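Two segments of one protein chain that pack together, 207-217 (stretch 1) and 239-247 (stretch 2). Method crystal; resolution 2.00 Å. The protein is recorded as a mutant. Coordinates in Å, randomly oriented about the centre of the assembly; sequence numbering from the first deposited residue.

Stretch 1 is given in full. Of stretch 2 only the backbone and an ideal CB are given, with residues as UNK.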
# COMPACT_ATOMS: atom_id res chain seq x y z
N GLY A 207 26.89 5.17 8.79
CA GLY A 207 27.71 4.79 9.94
C GLY A 207 27.25 5.25 11.31
O GLY A 207 27.99 5.11 12.30
N ALA A 208 26.04 5.81 11.40
CA ALA A 208 25.46 6.13 12.70
C ALA A 208 25.24 4.82 13.47
O ALA A 208 25.15 3.74 12.88
CB ALA A 208 24.14 6.88 12.54
N THR A 209 25.19 4.90 14.79
CA THR A 209 24.89 3.71 15.60
C THR A 209 23.62 3.96 16.38
O THR A 209 23.21 5.10 16.60
CB THR A 209 26.03 3.33 16.58
OG1 THR A 209 26.12 4.31 17.61
CG2 THR A 209 27.37 3.21 15.86
N GLU A 210 23.01 2.86 16.81
CA GLU A 210 21.76 2.89 17.55
C GLU A 210 21.92 3.51 18.92
O GLU A 210 20.93 3.94 19.53
CB GLU A 210 21.25 1.47 17.74
CG GLU A 210 20.77 0.78 16.48
CD GLU A 210 20.15 -0.56 16.82
OE1 GLU A 210 19.77 -0.75 17.99
OE2 GLU A 210 20.05 -1.42 15.91
N THR A 211 23.15 3.54 19.41
CA THR A 211 23.40 3.96 20.78
C THR A 211 23.87 5.40 20.86
O THR A 211 24.03 5.92 21.95
CB THR A 211 24.43 3.06 21.52
OG1 THR A 211 25.66 3.77 21.69
CG2 THR A 211 24.67 1.75 20.78
N GLU A 212 24.09 6.04 19.71
CA GLU A 212 24.57 7.41 19.72
C GLU A 212 23.47 8.37 20.16
O GLU A 212 22.28 8.10 19.97
CB GLU A 212 25.15 7.82 18.36
CG GLU A 212 24.11 8.05 17.28
CD GLU A 212 24.40 9.28 16.46
OE1 GLU A 212 25.02 10.24 17.01
OE2 GLU A 212 24.00 9.30 15.28
N GLN A 213 23.89 9.50 20.71
CA GLN A 213 23.00 10.37 21.46
C GLN A 213 22.45 11.52 20.62
O GLN A 213 23.21 12.20 19.94
CB GLN A 213 23.72 10.90 22.71
CG GLN A 213 24.14 9.77 23.68
CD GLN A 213 22.95 9.05 24.28
OE1 GLN A 213 22.79 7.84 24.11
NE2 GLN A 213 22.08 9.80 24.95
N LEU A 214 21.13 11.70 20.66
CA LEU A 214 20.46 12.78 19.94
C LEU A 214 19.58 13.59 20.89
O LEU A 214 19.18 13.10 21.95
CB LEU A 214 19.59 12.23 18.80
CG LEU A 214 20.25 11.30 17.80
CD1 LEU A 214 19.18 10.50 17.01
CD2 LEU A 214 21.13 12.09 16.88
N THR A 215 19.25 14.81 20.48
CA THR A 215 18.46 15.71 21.32
C THR A 215 17.14 15.10 21.78
O THR A 215 16.46 14.39 21.02
CB THR A 215 18.21 17.10 20.66
OG1 THR A 215 17.45 17.91 21.56
CG2 THR A 215 17.46 16.98 19.33
N ALA A 216 16.81 15.35 23.04
CA ALA A 216 15.54 14.94 23.62
C ALA A 216 14.61 16.14 23.72
O ALA A 216 13.49 16.01 24.21
CB ALA A 216 15.77 14.31 25.00
N ALA A 217 15.08 17.30 23.25
CA ALA A 217 14.36 18.58 23.34
C ALA A 217 12.95 18.52 22.74
O ALA A 217 12.77 17.91 21.70
CB ALA A 217 15.17 19.71 22.67
N UNK A 239 13.55 12.10 30.05
CA UNK A 239 13.92 12.96 31.18
C UNK A 239 15.43 13.19 31.27
O UNK A 239 15.96 13.45 32.35
CB UNK A 239 13.42 12.35 32.49
N UNK A 240 16.12 13.05 30.14
CA UNK A 240 17.55 13.31 30.05
C UNK A 240 17.76 14.36 28.96
O UNK A 240 16.86 14.55 28.13
CB UNK A 240 18.34 12.03 29.75
N UNK A 241 18.90 15.06 28.96
CA UNK A 241 19.23 15.98 27.86
C UNK A 241 19.20 15.33 26.47
O UNK A 241 18.76 15.95 25.50
CB UNK A 241 20.62 16.58 28.10
N UNK A 242 19.67 14.08 26.38
CA UNK A 242 19.72 13.36 25.10
C UNK A 242 19.13 11.96 25.24
O UNK A 242 18.89 11.50 26.35
CB UNK A 242 21.16 13.27 24.59
N UNK A 243 18.88 11.30 24.11
CA UNK A 243 18.48 9.88 24.10
C UNK A 243 19.21 9.17 22.96
O UNK A 243 19.65 9.80 22.00
CB UNK A 243 16.97 9.73 23.95
N UNK A 244 19.34 7.85 23.09
CA UNK A 244 19.93 7.04 22.04
C UNK A 244 19.06 7.07 20.79
O UNK A 244 17.84 7.24 20.89
CB UNK A 244 20.13 5.60 22.52
N UNK A 245 19.68 6.92 19.63
CA UNK A 245 18.96 6.74 18.37
C UNK A 245 17.89 5.65 18.52
O UNK A 245 16.76 5.86 18.11
CB UNK A 245 19.93 6.38 17.24
N UNK A 246 18.23 4.51 19.12
CA UNK A 246 17.22 3.45 19.33
C UNK A 246 16.02 3.96 20.12
O UNK A 246 14.87 3.71 19.74
CB UNK A 246 17.84 2.26 20.06
N UNK A 247 16.29 4.66 21.22
CA UNK A 247 15.21 5.19 22.04
C UNK A 247 14.34 6.17 21.25
O UNK A 247 13.11 6.06 21.29
CB UNK A 247 15.78 5.88 23.28

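Position 239 lies beyond the reach of stretch 1: its CA-to-CB bond points away, and the ideal CB has no neighbour there within 5.5 Å. Stretch 1 sets no rule, and a polar residue would do; it is Asp239.

At 240 the bond runs sideways into open space, so many side chains fit. Ala216 CB rests 3.3 Å from the carbonyl O of 240. The residue is Glu240.

Position 241 points away too, with phi -55°. Its carbonyl O accepts from Ala216 N (3.2 Å), but stretch 1 asks nothing of its amide. Proline is therefore allowed, among many others, and Pro241 is found.

Position 242 pairs with Thr215 in an antiparallel, non-hydrogen-bonded bridge. Its CB goes sideways, 3.3 Å from Leu214 O and near the amide end of Gln213, and the extended backbone (-132/167) favours beta-branched residues; a short polar one could also meet the amide. Thr242 satisfies both, placing OG1 2.8 Å from the Gln213 atom modelled as NE2, although that amide is probably turned over.

Position 243 is the hydrogen-bonded partner of Leu214: 243 N gives to Leu214 O and Leu214 N to 243 O, each at 2.8 Å. Its CB, on the Leu214 face, lies 4.8 Å from Ala216 CB, so valine, isoleucine or another apolar residue would suit. Val243 brings CG1 to 4.3 Å from Ala216 CB.

At 244, opposite Gln213, the CB sits 3.5 Å from Glu210 O and 4.0 Å from Thr211 O, in contact with both carbonyls. A helix starts just beyond, so serine, threonine, aspartate or asparagine could cap it. Ser244, chi1 p, does so: its OG accepts from the backbone N of 247 at 2.9 Å.

Position 245 points toward the turn Thr209 to Glu212. Its N donates to Glu212 O (2.9 Å), and its CB faces a hollow lined by Ala208 CB and Leu214 CD1, fit for leucine, methionine or perhaps isoleucine. Leu245 has the largest covered area of stretch 2; its CD1 reaches 4.2 Å from Ala208 CB, and its CB lies 4.2 Å from Leu214 CD1.

At 246 the backbone N donates to Glu210 O (2.8 Å). The CB starts toward stretch 1, where the Glu210 carboxylate makes a basic or neutral polar chain plausible. Arg246 has its CB 4.1 Å from Glu210 OE1, but its end leads away and no salt bridge forms.

Position 247 points sideways, out of reach; any helix-tolerant residue serves. Glu247 contributes its N to the cap.

Stretch 2, residues 239-247: DEPTVSLRE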
# COMPACT_ATOMS: atom_id res chain seq x y z
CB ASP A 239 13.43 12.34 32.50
CG ASP A 239 12.01 11.80 32.42
OD1 ASP A 239 11.13 12.38 33.09
OD2 ASP A 239 11.76 10.81 31.69
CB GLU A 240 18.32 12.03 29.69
CG GLU A 240 18.11 10.87 30.65
CD GLU A 240 16.80 10.16 30.40
OE1 GLU A 240 15.98 10.06 31.34
OE2 GLU A 240 16.56 9.73 29.24
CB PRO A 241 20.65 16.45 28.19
CG PRO A 241 20.76 16.29 29.69
CD PRO A 241 19.94 15.07 30.02
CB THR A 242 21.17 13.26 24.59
OG1 THR A 242 21.96 12.53 25.53
CG2 THR A 242 21.79 14.66 24.40
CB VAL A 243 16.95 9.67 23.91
CG1 VAL A 243 16.16 10.08 25.18
CG2 VAL A 243 16.44 10.39 22.67
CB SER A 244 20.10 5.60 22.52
OG SER A 244 18.84 4.95 22.62
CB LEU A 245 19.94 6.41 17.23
CG LEU A 245 19.49 6.39 15.76
CD1 LEU A 245 20.69 6.65 14.84
CD2 LEU A 245 18.85 5.08 15.42
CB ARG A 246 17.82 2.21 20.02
CG ARG A 246 16.77 1.13 20.38
CD ARG A 246 16.57 0.96 21.90
NE ARG A 246 15.27 0.39 22.29
CZ ARG A 246 14.76 -0.75 21.81
NH1 ARG A 246 15.42 -1.47 20.90
NH2 ARG A 246 13.57 -1.17 22.23
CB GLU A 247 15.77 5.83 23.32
CG GLU A 247 14.71 6.11 24.37
CD GLU A 247 15.29 6.43 25.73
OE1 GLU A 247 16.35 7.10 25.80
OE2 GLU A 247 14.68 6.02 26.74
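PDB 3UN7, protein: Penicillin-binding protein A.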